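Local coordinates for catabolite activation-like protein (Xanthomonas campestris pv. campestris, PDB 3IWZ) that acts as a homodimeric global transcription regulator of virulence genes, whose DNA binding is apparently abolished by c-di-GMP, at residues A24-R29 and S127-R132; T41-F46 and L102-Q107; T54-I59 and C108-I113; G83-E88 and G138-K143; T167-S172 and V224-T229. One frame throughout, in Å; residues are numbered along the deposited sequence.

Contact 1: A24-R29 and S127-R132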
# COMPACT_ATOMS: atom_id res chain seq x y z
N ALA D 24 -9.10 -3.37 25.32
CA ALA D 24 -8.34 -4.49 25.88
C ALA D 24 -9.24 -5.69 26.12
O ALA D 24 -8.77 -6.81 26.27
CB ALA D 24 -7.68 -4.08 27.19
N GLY D 25 -10.55 -5.44 26.15
CA GLY D 25 -11.50 -6.51 26.36
C GLY D 25 -11.71 -7.30 25.08
O GLY D 25 -11.81 -8.53 25.10
N THR D 26 -11.78 -6.59 23.97
CA THR D 26 -11.97 -7.23 22.67
C THR D 26 -10.68 -7.99 22.35
O THR D 26 -10.70 -9.10 21.81
CB THR D 26 -12.24 -6.20 21.57
OG1 THR D 26 -13.39 -5.41 21.92
CG2 THR D 26 -12.50 -6.89 20.24
N ILE D 27 -9.54 -7.37 22.68
CA ILE D 27 -8.24 -7.97 22.43
C ILE D 27 -8.01 -9.28 23.17
O ILE D 27 -7.55 -10.25 22.58
CB ILE D 27 -7.09 -6.98 22.78
CG1 ILE D 27 -6.99 -5.90 21.69
CG2 ILE D 27 -5.77 -7.73 22.93
CD1 ILE D 27 -5.75 -5.04 21.77
N GLU D 28 -8.33 -9.29 24.46
CA GLU D 28 -8.15 -10.50 25.26
C GLU D 28 -9.01 -11.65 24.78
O GLU D 28 -8.54 -12.78 24.69
CB GLU D 28 -8.44 -10.21 26.74
CG GLU D 28 -7.48 -9.20 27.33
CD GLU D 28 -6.04 -9.48 26.96
OE1 GLU D 28 -5.30 -8.52 26.65
OE2 GLU D 28 -5.64 -10.67 26.97
N ARG D 29 -10.27 -11.38 24.47
CA ARG D 29 -11.15 -12.44 23.99
C ARG D 29 -10.60 -12.96 22.67
O ARG D 29 -10.66 -14.15 22.39
CB ARG D 29 -12.57 -11.93 23.79
CG ARG D 29 -13.29 -11.63 25.08
CD ARG D 29 -14.78 -11.47 24.83
NE ARG D 29 -15.08 -10.24 24.10
CZ ARG D 29 -14.90 -9.02 24.61
NH1 ARG D 29 -15.20 -7.95 23.89
NH2 ARG D 29 -14.43 -8.89 25.83
N SER D 127 -18.70 -12.63 17.11
CA SER D 127 -19.53 -11.80 16.24
C SER D 127 -19.63 -10.34 16.70
O SER D 127 -19.54 -9.42 15.89
CB SER D 127 -20.94 -12.42 16.15
OG SER D 127 -21.72 -11.81 15.13
N PRO D 128 -19.80 -10.11 18.02
CA PRO D 128 -19.90 -8.73 18.54
C PRO D 128 -18.58 -7.97 18.46
O PRO D 128 -18.56 -6.73 18.48
CB PRO D 128 -20.34 -8.95 19.99
CG PRO D 128 -21.06 -10.28 19.95
CD PRO D 128 -20.15 -11.08 19.06
N ASP D 129 -17.48 -8.71 18.38
CA ASP D 129 -16.16 -8.11 18.30
C ASP D 129 -15.75 -7.88 16.83
O ASP D 129 -14.85 -7.09 16.55
CB ASP D 129 -15.15 -9.03 18.99
CG ASP D 129 -15.44 -9.20 20.48
OD1 ASP D 129 -15.01 -10.22 21.07
OD2 ASP D 129 -16.08 -8.30 21.08
N ALA D 130 -16.43 -8.56 15.91
CA ALA D 130 -16.13 -8.44 14.48
C ALA D 130 -16.00 -7.00 14.02
O ALA D 130 -15.00 -6.63 13.40
CB ALA D 130 -17.21 -9.16 13.67
N PRO D 131 -17.00 -6.15 14.31
CA PRO D 131 -16.92 -4.75 13.89
C PRO D 131 -15.63 -4.06 14.32
O PRO D 131 -14.95 -3.44 13.50
CB PRO D 131 -18.15 -4.12 14.54
CG PRO D 131 -19.13 -5.26 14.52
CD PRO D 131 -18.28 -6.42 14.98
N ARG D 132 -15.29 -4.16 15.60
CA ARG D 132 -14.06 -3.53 16.11
C ARG D 132 -12.79 -4.16 15.55
O ARG D 132 -11.80 -3.47 15.35
CB ARG D 132 -13.99 -3.60 17.64
CG ARG D 132 -14.59 -2.41 18.36
CD ARG D 132 -14.41 -2.56 19.86
NE ARG D 132 -15.08 -3.76 20.37
CZ ARG D 132 -16.39 -3.86 20.58
NH1 ARG D 132 -17.18 -2.82 20.33
NH2 ARG D 132 -16.91 -4.99 21.04
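Arg29 and Asp129 form a salt bridge that joins the N-terminal helix 24-32 to the turn leading into the long helix 130-157, and with Arg132 they make a small charged network. The Arg29 chain bends at chi3 (-70°) and offers its guanidinium side-on, one nitrogen to each carboxylate oxygen. Arg29 NE donates to the syn lone pair of Asp129 OD1 at 3.0 Å, with the oxygen tilted from the guanidinium plane. Arg29 NH1 reaches Asp129 OD2, also at 3.0 Å, in a nearly straight bond that lies in the guanidinium plane; the guanidinium and carboxylate planes are 44° apart. From its own segment Asp129 OD2 also receives a weak bond from Arg132 NH2 at 3.4 Å, and the carboxylate probably offsets the repulsion of the two cations. Thr26 OG1 takes a hydrogen bond from Arg132 NE at 2.8 Å, while Thr26 CG2 packs on Asp129 CB at 3.6 Å. The contact joins helix 24-32 to the start of helix 130-157, the long helix that in CRP-family proteins links the nucleotide-binding and DNA-binding domains. Pro131 there packs on Pro131 of the second subunit, while Ile27, on the side of its helix away from this contact, packs on Tyr57 of strand 54-58.

Contact 2: T41-F46 and L102-Q107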
# COMPACT_ATOMS: atom_id res chain seq x y z
N THR D 41 15.05 -13.34 17.35
CA THR D 41 15.23 -12.20 16.46
C THR D 41 15.74 -12.73 15.12
O THR D 41 16.09 -13.91 15.00
CB THR D 41 16.25 -11.18 17.05
OG1 THR D 41 16.24 -9.98 16.27
CG2 THR D 41 17.66 -11.76 17.04
N ARG D 42 15.76 -11.87 14.10
CA ARG D 42 16.22 -12.23 12.75
C ARG D 42 15.59 -13.49 12.18
O ARG D 42 16.16 -14.16 11.31
CB ARG D 42 17.74 -12.36 12.73
CG ARG D 42 18.44 -11.00 12.70
CD ARG D 42 19.95 -11.11 12.78
NE ARG D 42 20.57 -9.98 12.09
CZ ARG D 42 20.53 -9.81 10.77
NH1 ARG D 42 19.90 -10.70 10.01
NH2 ARG D 42 21.09 -8.75 10.21
N THR D 43 14.39 -13.80 12.64
CA THR D 43 13.69 -14.98 12.16
C THR D 43 12.61 -14.59 11.16
O THR D 43 11.70 -13.83 11.48
CB THR D 43 12.99 -15.71 13.32
OG1 THR D 43 13.92 -15.92 14.39
CG2 THR D 43 12.44 -17.03 12.85
N ASP D 44 12.72 -15.09 9.93
CA ASP D 44 11.71 -14.80 8.93
C ASP D 44 10.50 -15.71 9.23
O ASP D 44 10.51 -16.89 8.89
CB ASP D 44 12.27 -15.07 7.52
CG ASP D 44 13.22 -13.97 7.04
OD1 ASP D 44 13.51 -13.02 7.80
OD2 ASP D 44 13.69 -14.05 5.89
N VAL D 45 9.48 -15.17 9.88
CA VAL D 45 8.29 -15.95 10.24
C VAL D 45 7.63 -16.64 9.04
O VAL D 45 7.04 -17.71 9.19
CB VAL D 45 7.25 -15.11 10.98
CG1 VAL D 45 6.14 -16.02 11.52
CG2 VAL D 45 7.91 -14.33 12.12
N PHE D 46 7.68 -16.00 7.87
CA PHE D 46 7.16 -16.58 6.63
C PHE D 46 7.68 -15.79 5.44
O PHE D 46 7.88 -14.57 5.51
CB PHE D 46 5.61 -16.71 6.62
CG PHE D 46 4.87 -15.40 6.59
CD1 PHE D 46 5.01 -14.52 5.53
CD2 PHE D 46 3.99 -15.08 7.61
CE1 PHE D 46 4.29 -13.34 5.48
CE2 PHE D 46 3.26 -13.89 7.57
CZ PHE D 46 3.41 -13.02 6.50
N LEU D 102 7.89 -11.71 6.47
CA LEU D 102 7.59 -11.22 7.81
C LEU D 102 8.82 -11.61 8.63
O LEU D 102 9.03 -12.79 8.92
CB LEU D 102 6.35 -11.89 8.39
CG LEU D 102 6.08 -11.59 9.87
CD1 LEU D 102 5.78 -10.10 10.04
CD2 LEU D 102 4.91 -12.43 10.37
N ARG D 103 9.62 -10.62 9.00
CA ARG D 103 10.86 -10.86 9.72
C ARG D 103 10.95 -10.13 11.06
O ARG D 103 10.75 -8.92 11.13
CB ARG D 103 12.01 -10.45 8.79
CG ARG D 103 13.40 -10.35 9.39
CD ARG D 103 14.37 -9.84 8.33
NE ARG D 103 14.47 -10.76 7.19
CZ ARG D 103 15.03 -10.46 6.02
NH1 ARG D 103 15.54 -9.25 5.80
NH2 ARG D 103 15.08 -11.37 5.06
N THR D 104 11.21 -10.88 12.13
CA THR D 104 11.35 -10.29 13.46
C THR D 104 12.63 -9.45 13.49
O THR D 104 13.65 -9.85 12.96
CB THR D 104 11.48 -11.38 14.56
OG1 THR D 104 12.66 -12.17 14.32
CG2 THR D 104 10.25 -12.28 14.58
N ARG D 105 12.56 -8.27 14.11
CA ARG D 105 13.73 -7.40 14.19
C ARG D 105 14.34 -7.55 15.57
O ARG D 105 15.48 -7.17 15.81
CB ARG D 105 13.34 -5.95 13.96
CG ARG D 105 12.66 -5.66 12.64
CD ARG D 105 12.22 -4.21 12.61
NE ARG D 105 13.37 -3.33 12.76
CZ ARG D 105 13.43 -2.33 13.63
NH1 ARG D 105 12.41 -2.08 14.44
NH2 ARG D 105 14.52 -1.57 13.70
N THR D 106 13.54 -8.09 16.48
CA THR D 106 13.94 -8.33 17.86
C THR D 106 13.25 -9.63 18.26
O THR D 106 12.60 -10.27 17.43
CB THR D 106 13.44 -7.22 18.82
OG1 THR D 106 12.01 -7.22 18.85
CG2 THR D 106 13.93 -5.86 18.38
N GLN D 107 13.41 -10.03 19.51
CA GLN D 107 12.75 -11.24 19.99
C GLN D 107 11.27 -10.86 20.02
O GLN D 107 10.92 -9.76 20.45
CB GLN D 107 13.26 -11.59 21.39
CG GLN D 107 12.90 -12.98 21.87
CD GLN D 107 13.89 -13.51 22.90
OE1 GLN D 107 13.53 -13.80 24.04
NE2 GLN D 107 15.16 -13.64 22.49
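Asp44 and Arg103 face each other as a non-hydrogen-bonded antiparallel pair, their side chains side by side and pointing the same way. Arg103 starts with CG anti to the backbone N (chi1 169°) and bends only at chi3, which turns NE toward the carboxylate. Arg103 NE bonds to Asp44 OD1, at a modelled distance that is unusually short and doubtful in its exact value, and Arg103 NH2 meets Asp44 OD2 at 3.1 Å, both on syn lone pairs and in the guanidinium plane. The guanidinium and carboxylate planes are only 13° apart. On the Leu102 side, Phe46 CG lies between its backbone N and carbonyl carbon (chi1 68°), and the ring receives Leu102 CB over its centre, 3.7 Å from the centroid, in a CH-pi contact. Leu102 CD2 touches both Phe46 CE2 and Val45 CB, at 3.6 Å each. Thr104 OG1 accepts a hydrogen bond from Thr43 N at 2.9 Å and is also bonded to Pro40 O, tying a side chain into the turn before the strand. Glu74 makes a further salt bridge to Arg103, and Arg47 one to Asp44. The chemistry thus divides: alternating charges, which probably stabilise one another, around Asp44 and Arg103, and apolar packing around Leu102 toward Tyr56.

Contact 3: T54-I59 and C108-I113; sequences TLYYVI and CELAEI
Tyr56 CG lies anti to its carbonyl carbon (chi1 -70°), and Glu112 CG takes the position between backbone N and carbonyl carbon (chi1 59°); the two side chains of this non-hydrogen-bonded pair lie side by side, pointing the same way. Beyond CG the Glu112 chain is extended, and its carboxylate is turned only 11° from the tyrosine ring plane. Glu112 CB comes within 3.5 Å of Tyr56 CE1, while Thr54 CG2 lies over one ring face, offset toward the rim. Thr54 CG2 is also 3.1 Å from Glu112 OE2; the other oxygen, OE1, is held by a salt bridge to Arg37. Further along this face, Leu110 CD2 rests 3.9 Å from Val58 CG2. The opposite face carries Leu55, Tyr57, Ala111 and Ile113. Here Ile59 CD1 touches Ala111 CB at 3.7 Å, and Leu31 of helix 24-32 packs on both Tyr57 and Ala111. Paired backbone bonds link Leu55 with Ile113 and Tyr57 with Ala111, and Ile59 N adds one to Glu109 O at 2.9 Å, where the chain turns a corner. Strands 54-58 and 108-114 are the two central strands of a four-stranded antiparallel sheet, part of the beta-roll that forms the cyclic nucleotide-binding domain of CRP-family regulators.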
# COMPACT_ATOMS: atom_id res chain seq x y z
N THR D 54 -2.98 -18.32 8.02
CA THR D 54 -2.81 -17.79 9.36
C THR D 54 -2.65 -16.28 9.47
O THR D 54 -2.04 -15.63 8.63
CB THR D 54 -1.58 -18.45 10.02
OG1 THR D 54 -1.78 -19.87 10.09
CG2 THR D 54 -1.36 -17.91 11.43
N LEU D 55 -3.21 -15.72 10.53
CA LEU D 55 -3.14 -14.30 10.78
C LEU D 55 -2.23 -14.17 12.00
O LEU D 55 -2.23 -15.05 12.86
CB LEU D 55 -4.53 -13.76 11.12
CG LEU D 55 -4.88 -12.27 11.01
CD1 LEU D 55 -5.83 -11.94 12.17
CD2 LEU D 55 -3.66 -11.40 11.07
N TYR D 56 -1.46 -13.10 12.07
CA TYR D 56 -0.59 -12.89 13.22
C TYR D 56 -0.91 -11.58 13.91
O TYR D 56 -1.25 -10.60 13.26
CB TYR D 56 0.87 -12.89 12.80
CG TYR D 56 1.38 -14.23 12.36
CD1 TYR D 56 1.69 -15.22 13.29
CD2 TYR D 56 1.60 -14.51 11.01
CE1 TYR D 56 2.21 -16.44 12.90
CE2 TYR D 56 2.11 -15.73 10.61
CZ TYR D 56 2.41 -16.69 11.55
OH TYR D 56 2.93 -17.90 11.15
N TYR D 57 -0.80 -11.58 15.23
CA TYR D 57 -1.01 -10.40 16.04
C TYR D 57 0.26 -10.24 16.87
O TYR D 57 0.62 -11.14 17.63
CB TYR D 57 -2.21 -10.59 16.97
CG TYR D 57 -2.41 -9.46 17.94
CD1 TYR D 57 -3.21 -8.36 17.61
CD2 TYR D 57 -1.80 -9.47 19.18
CE1 TYR D 57 -3.39 -7.31 18.51
CE2 TYR D 57 -1.96 -8.43 20.08
CZ TYR D 57 -2.76 -7.35 19.74
OH TYR D 57 -2.92 -6.32 20.64
N VAL D 58 0.95 -9.12 16.69
CA VAL D 58 2.19 -8.85 17.41
C VAL D 58 1.90 -8.48 18.86
O VAL D 58 1.41 -7.38 19.14
CB VAL D 58 2.98 -7.68 16.79
CG1 VAL D 58 4.30 -7.50 17.52
CG2 VAL D 58 3.22 -7.91 15.31
N ILE D 59 2.20 -9.39 19.78
CA ILE D 59 1.97 -9.15 21.20
C ILE D 59 3.12 -8.33 21.78
O ILE D 59 2.90 -7.40 22.57
CB ILE D 59 1.83 -10.47 21.98
CG1 ILE D 59 0.48 -11.11 21.66
CG2 ILE D 59 1.96 -10.20 23.48
CD1 ILE D 59 0.16 -12.36 22.45
N CYS D 108 10.39 -11.76 19.59
CA CYS D 108 8.97 -11.42 19.57
C CYS D 108 8.01 -12.47 20.09
O CYS D 108 8.30 -13.66 20.09
CB CYS D 108 8.53 -11.09 18.13
SG CYS D 108 9.37 -9.72 17.34
N GLU D 109 6.85 -11.99 20.52
CA GLU D 109 5.77 -12.86 20.98
C GLU D 109 4.65 -12.58 19.97
O GLU D 109 4.18 -11.45 19.86
CB GLU D 109 5.31 -12.47 22.39
CG GLU D 109 5.08 -13.68 23.29
CD GLU D 109 3.90 -13.53 24.22
OE1 GLU D 109 3.84 -12.52 24.96
OE2 GLU D 109 3.03 -14.43 24.21
N LEU D 110 4.25 -13.60 19.22
CA LEU D 110 3.19 -13.43 18.23
C LEU D 110 2.08 -14.43 18.47
O LEU D 110 2.33 -15.61 18.67
CB LEU D 110 3.74 -13.64 16.81
CG LEU D 110 4.94 -12.79 16.36
CD1 LEU D 110 5.32 -13.15 14.94
CD2 LEU D 110 4.60 -11.32 16.47
N ALA D 111 0.85 -13.94 18.46
CA ALA D 111 -0.31 -14.80 18.65
C ALA D 111 -0.88 -15.07 17.27
O ALA D 111 -1.24 -14.14 16.56
CB ALA D 111 -1.34 -14.11 19.53
N GLU D 112 -0.96 -16.34 16.88
CA GLU D 112 -1.50 -16.69 15.58
C GLU D 112 -2.84 -17.41 15.66
O GLU D 112 -3.14 -18.09 16.65
CB GLU D 112 -0.50 -17.54 14.78
CG GLU D 112 -0.10 -18.85 15.43
CD GLU D 112 0.63 -19.78 14.47
OE1 GLU D 112 1.19 -20.79 14.94
OE2 GLU D 112 0.62 -19.52 13.24
N ILE D 113 -3.65 -17.23 14.62
CA ILE D 113 -4.96 -17.86 14.51
C ILE D 113 -5.28 -18.04 13.03
O ILE D 113 -5.08 -17.13 12.22
CB ILE D 113 -6.07 -17.00 15.17
CG1 ILE D 113 -7.36 -17.83 15.26
CG2 ILE D 113 -6.32 -15.73 14.36
CD1 ILE D 113 -8.41 -17.22 16.17

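Contact 4: G83-E88 and G138-K143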
# COMPACT_ATOMS: atom_id res chain seq x y z
N GLY D 83 0.42 -4.68 19.05
CA GLY D 83 -0.90 -4.31 18.58
C GLY D 83 -1.14 -4.48 17.09
O GLY D 83 -2.28 -4.40 16.63
N GLU D 84 -0.09 -4.72 16.32
CA GLU D 84 -0.23 -4.87 14.88
C GLU D 84 -0.65 -6.26 14.40
O GLU D 84 -0.21 -7.29 14.93
CB GLU D 84 1.08 -4.47 14.18
CG GLU D 84 1.40 -2.98 14.24
CD GLU D 84 0.39 -2.13 13.50
OE1 GLU D 84 0.14 -2.42 12.31
OE2 GLU D 84 -0.16 -1.19 14.09
N PHE D 85 -1.53 -6.26 13.41
CA PHE D 85 -2.00 -7.48 12.78
C PHE D 85 -1.12 -7.60 11.55
O PHE D 85 -1.01 -6.65 10.78
CB PHE D 85 -3.46 -7.35 12.34
CG PHE D 85 -4.45 -7.53 13.45
CD1 PHE D 85 -4.82 -8.79 13.87
CD2 PHE D 85 -4.98 -6.43 14.11
CE1 PHE D 85 -5.68 -8.96 14.94
CE2 PHE D 85 -5.85 -6.59 15.18
CZ PHE D 85 -6.20 -7.85 15.59
N VAL D 86 -0.45 -8.73 11.39
CA VAL D 86 0.40 -8.93 10.23
C VAL D 86 0.03 -10.26 9.57
O VAL D 86 -0.60 -11.11 10.21
CB VAL D 86 1.90 -8.87 10.61
CG1 VAL D 86 2.25 -7.46 11.03
CG2 VAL D 86 2.21 -9.82 11.75
N GLY D 87 0.37 -10.41 8.30
CA GLY D 87 0.00 -11.61 7.57
C GLY D 87 -1.51 -11.69 7.40
O GLY D 87 -2.11 -12.77 7.34
N GLU D 88 -2.15 -10.53 7.32
CA GLU D 88 -3.59 -10.48 7.21
C GLU D 88 -4.17 -10.54 5.81
O GLU D 88 -5.37 -10.72 5.65
CB GLU D 88 -4.12 -9.22 7.90
CG GLU D 88 -3.95 -7.94 7.10
CD GLU D 88 -2.52 -7.70 6.62
OE1 GLU D 88 -1.55 -8.07 7.34
OE2 GLU D 88 -2.38 -7.12 5.53
N GLY D 138 -8.63 -2.31 9.44
CA GLY D 138 -8.80 -1.29 8.42
C GLY D 138 -7.85 -0.14 8.69
O GLY D 138 -7.19 0.37 7.78
N VAL D 139 -7.79 0.29 9.95
CA VAL D 139 -6.90 1.38 10.34
C VAL D 139 -5.45 1.04 9.98
O VAL D 139 -4.72 1.88 9.44
CB VAL D 139 -6.96 1.61 11.87
CG1 VAL D 139 -5.80 2.52 12.30
CG2 VAL D 139 -8.31 2.23 12.25
N GLN D 140 -5.06 -0.19 10.26
CA GLN D 140 -3.69 -0.60 9.98
C GLN D 140 -3.42 -0.73 8.49
O GLN D 140 -2.34 -0.37 8.04
CB GLN D 140 -3.36 -1.91 10.72
CG GLN D 140 -3.42 -1.73 12.24
CD GLN D 140 -3.08 -2.98 13.04
OE1 GLN D 140 -3.22 -3.01 14.26
NE2 GLN D 140 -2.62 -4.02 12.35
N LEU D 141 -4.39 -1.22 7.74
CA LEU D 141 -4.22 -1.34 6.30
C LEU D 141 -4.09 0.06 5.72
O LEU D 141 -3.26 0.31 4.85
CB LEU D 141 -5.41 -2.09 5.67
CG LEU D 141 -5.43 -3.62 5.83
CD1 LEU D 141 -6.72 -4.21 5.28
CD2 LEU D 141 -4.23 -4.23 5.10
N SER D 142 -4.88 1.00 6.24
CA SER D 142 -4.84 2.37 5.73
C SER D 142 -3.51 3.07 5.98
O SER D 142 -3.04 3.82 5.13
CB SER D 142 -5.98 3.19 6.33
OG SER D 142 -7.23 2.75 5.82
N LYS D 143 -2.89 2.82 7.13
CA LYS D 143 -1.61 3.47 7.42
C LYS D 143 -0.51 2.94 6.51
O LYS D 143 0.33 3.70 6.03
CB LYS D 143 -1.21 3.27 8.88
CG LYS D 143 -2.08 4.03 9.87
CD LYS D 143 -1.75 3.65 11.31
CE LYS D 143 -2.08 2.18 11.57
NZ LYS D 143 -1.80 1.81 12.99
O HOH W 1 -0.19 -0.52 10.32
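Gln140 reaches out from helix 130-157 into the backbone of the 83-88 segment, and this insertion is the tight part of the contact. Its CG is anti to the carbonyl carbon (chi1 -63°) and the chain runs extended beyond it, which carries the amide group in among Gly83, Glu84 and the edge of the Phe85 ring, close to the backbone at Gly83 and Phe85. Glu84 slides past Gln140 in the opposite direction, carboxylate and amide planes 31° apart. Its chain is bent at chi2 (-65°), folding the acid back against the glutamine. Beside it, Leu141 CD2 approaches Glu88 OE2 at 3.5 Å.

The other side is looser. Lys143 NZ forms a salt bridge with Glu84 OE2, but over a long 3.6 Å. A water bridges the segments, donating to Glu84 OE1 at 2.8 Å and to Gln140 O at 3.1 Å. Arg144, one residue further along the helix, makes a salt bridge to the same OE1 and also donates to Phe85 O. The contact sets the edge strand 85-86 of the beta-roll, bonded through its backbone to strand 54-58, against helix 130-157, the long dimerisation helix of the CRP fold, whose Leu141 and Ser142 pack on Ser142 and Leu141 of the second subunit.

Contact 5: T167-S172 and V224-T229; sequences TLHDLS and VVLYGT
Leu168 and Val224 open the contact, where helix 160-172 lies across strand 223-227 with a closest axis approach of 10.1 Å and an angle of 97° between their directions. Val224, at the start of the second segment, turns toward the helix, and its CG1 meets Leu168 CD2 at 4.2 Å, the two side chains crossing at about a right angle. The next inward residue, Leu226, carries most of the packing. Its CG is anti to the backbone N (chi1 179°), which sends the branch out from the strand to the helix. There Leu226 CD1 lies 4.4 Å from Leu168 CB, while Leu226 CD2 packs against two polar atoms, 3.2 Å from Ser172 OG and 3.4 Å from His169 ND1. The serine hydroxyl is already engaged within the helix, Ser172 OG donating to Leu168 O at 3.1 Å. That carbonyl oxygen also accepts the backbone N of Ser172, the two donors coming from opposite faces of its plane. After Leu226 the strand gives way at Gly228 to the last modelled residue, Thr229. Thr229 OG1 approaches the edge of the His169 ring in the ring plane and takes a weak hydrogen bond from His169 ND1 at 3.1 Å, bent to 123° at the hydrogen. Leu168 also touches Leu217 of strand 217-220, and Ser172 touches Leu186 of strand 183-186. Helix and sheet packed in this way are characteristic of the winged helix-turn-helix DNA-binding domain of the CRP family; strands 217-220 and 223-227 form its wing hairpin, and the predicted helix-turn-helix lies between the two segments in sequence.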
# COMPACT_ATOMS: atom_id res chain seq x y z
N THR D 167 15.00 9.09 5.32
CA THR D 167 14.84 7.90 6.16
C THR D 167 15.68 7.94 7.44
O THR D 167 15.32 7.32 8.45
CB THR D 167 15.19 6.61 5.37
OG1 THR D 167 14.27 6.45 4.29
CG2 THR D 167 15.10 5.40 6.26
N LEU D 168 16.80 8.66 7.41
CA LEU D 168 17.64 8.78 8.59
C LEU D 168 16.88 9.60 9.63
O LEU D 168 16.96 9.33 10.82
CB LEU D 168 18.96 9.48 8.25
CG LEU D 168 20.07 8.59 7.68
CD1 LEU D 168 21.21 9.44 7.14
CD2 LEU D 168 20.56 7.66 8.77
N HIS D 169 16.12 10.59 9.16
CA HIS D 169 15.35 11.44 10.05
C HIS D 169 14.10 10.75 10.59
O HIS D 169 13.65 11.06 11.70
CB HIS D 169 14.97 12.75 9.35
CG HIS D 169 16.12 13.69 9.19
ND1 HIS D 169 16.79 14.24 10.26
CD2 HIS D 169 16.71 14.19 8.07
CE1 HIS D 169 17.75 15.04 9.81
NE2 HIS D 169 17.72 15.03 8.49
N ASP D 170 13.53 9.83 9.83
CA ASP D 170 12.33 9.13 10.27
C ASP D 170 12.68 8.24 11.47
O ASP D 170 11.88 8.09 12.40
CB ASP D 170 11.77 8.26 9.13
CG ASP D 170 10.38 7.72 9.44
OD1 ASP D 170 9.47 8.52 9.74
OD2 ASP D 170 10.19 6.48 9.38
N LEU D 171 13.88 7.68 11.45
CA LEU D 171 14.32 6.82 12.53
C LEU D 171 14.72 7.62 13.76
O LEU D 171 14.62 7.13 14.88
CB LEU D 171 15.50 5.96 12.06
CG LEU D 171 15.15 5.04 10.89
CD1 LEU D 171 16.42 4.45 10.30
CD2 LEU D 171 14.19 3.96 11.38
N SER D 172 15.17 8.85 13.55
CA SER D 172 15.57 9.70 14.67
C SER D 172 14.37 9.91 15.57
O SER D 172 14.53 10.21 16.76
CB SER D 172 16.05 11.06 14.17
OG SER D 172 17.26 10.93 13.44
N VAL D 224 24.77 4.79 13.65
CA VAL D 224 24.88 6.08 12.97
C VAL D 224 24.50 7.22 13.90
O VAL D 224 23.41 7.24 14.46
CB VAL D 224 23.95 6.14 11.75
CG1 VAL D 224 24.00 7.54 11.13
CG2 VAL D 224 24.35 5.09 10.74
N VAL D 225 25.41 8.19 14.05
CA VAL D 225 25.12 9.32 14.91
C VAL D 225 24.79 10.52 14.03
O VAL D 225 25.68 11.24 13.58
CB VAL D 225 26.33 9.66 15.81
CG1 VAL D 225 25.90 10.65 16.89
CG2 VAL D 225 26.89 8.40 16.45
N LEU D 226 23.50 10.73 13.80
CA LEU D 226 23.04 11.84 12.97
C LEU D 226 23.19 13.15 13.72
O LEU D 226 22.47 13.40 14.69
CB LEU D 226 21.56 11.66 12.60
CG LEU D 226 20.93 12.76 11.74
CD1 LEU D 226 21.35 12.59 10.28
CD2 LEU D 226 19.42 12.71 11.86
N TYR D 227 24.12 13.99 13.28
CA TYR D 227 24.33 15.28 13.92
C TYR D 227 23.06 16.11 13.82
O TYR D 227 22.33 16.02 12.83
CB TYR D 227 25.48 16.04 13.24
CG TYR D 227 26.81 15.32 13.30
CD1 TYR D 227 27.85 15.66 12.44
CD2 TYR D 227 27.02 14.28 14.21
CE1 TYR D 227 29.07 14.99 12.48
CE2 TYR D 227 28.23 13.60 14.27
CZ TYR D 227 29.26 13.96 13.40
OH TYR D 227 30.45 13.28 13.44
N GLY D 228 22.81 16.90 14.85
CA GLY D 228 21.62 17.74 14.84
C GLY D 228 20.44 17.10 15.52
O GLY D 228 20.42 16.96 16.75
N THR D 229 19.45 16.70 14.72
CA THR D 229 18.22 16.09 15.24
C THR D 229 18.36 14.60 15.55
O THR D 229 19.44 14.02 15.27
CB THR D 229 17.05 16.28 14.24
OG1 THR D 229 17.30 15.53 13.04
CG2 THR D 229 16.88 17.76 13.89

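From the N terminus, contact 1 closes the widest loop, bringing helix 24-32 to the head of helix 130-157 and enclosing contacts 2 and 3 along the chain. Contacts 2 and 3 cross, their segments alternating, and touch through Tyr56, which packs on Phe46, Val45 and Leu102; together they tie both sheets of the beta domain. Contact 4 crosses contacts 1, 2 and 3: its strand 85-86 borders strand 54-58 of contact 3, and its helix is the one used by contact 1. Contact 5 follows in series, closing the C-terminal DNA-binding domain on the opposite side of the chain's centre from contacts 1, 3 and 4.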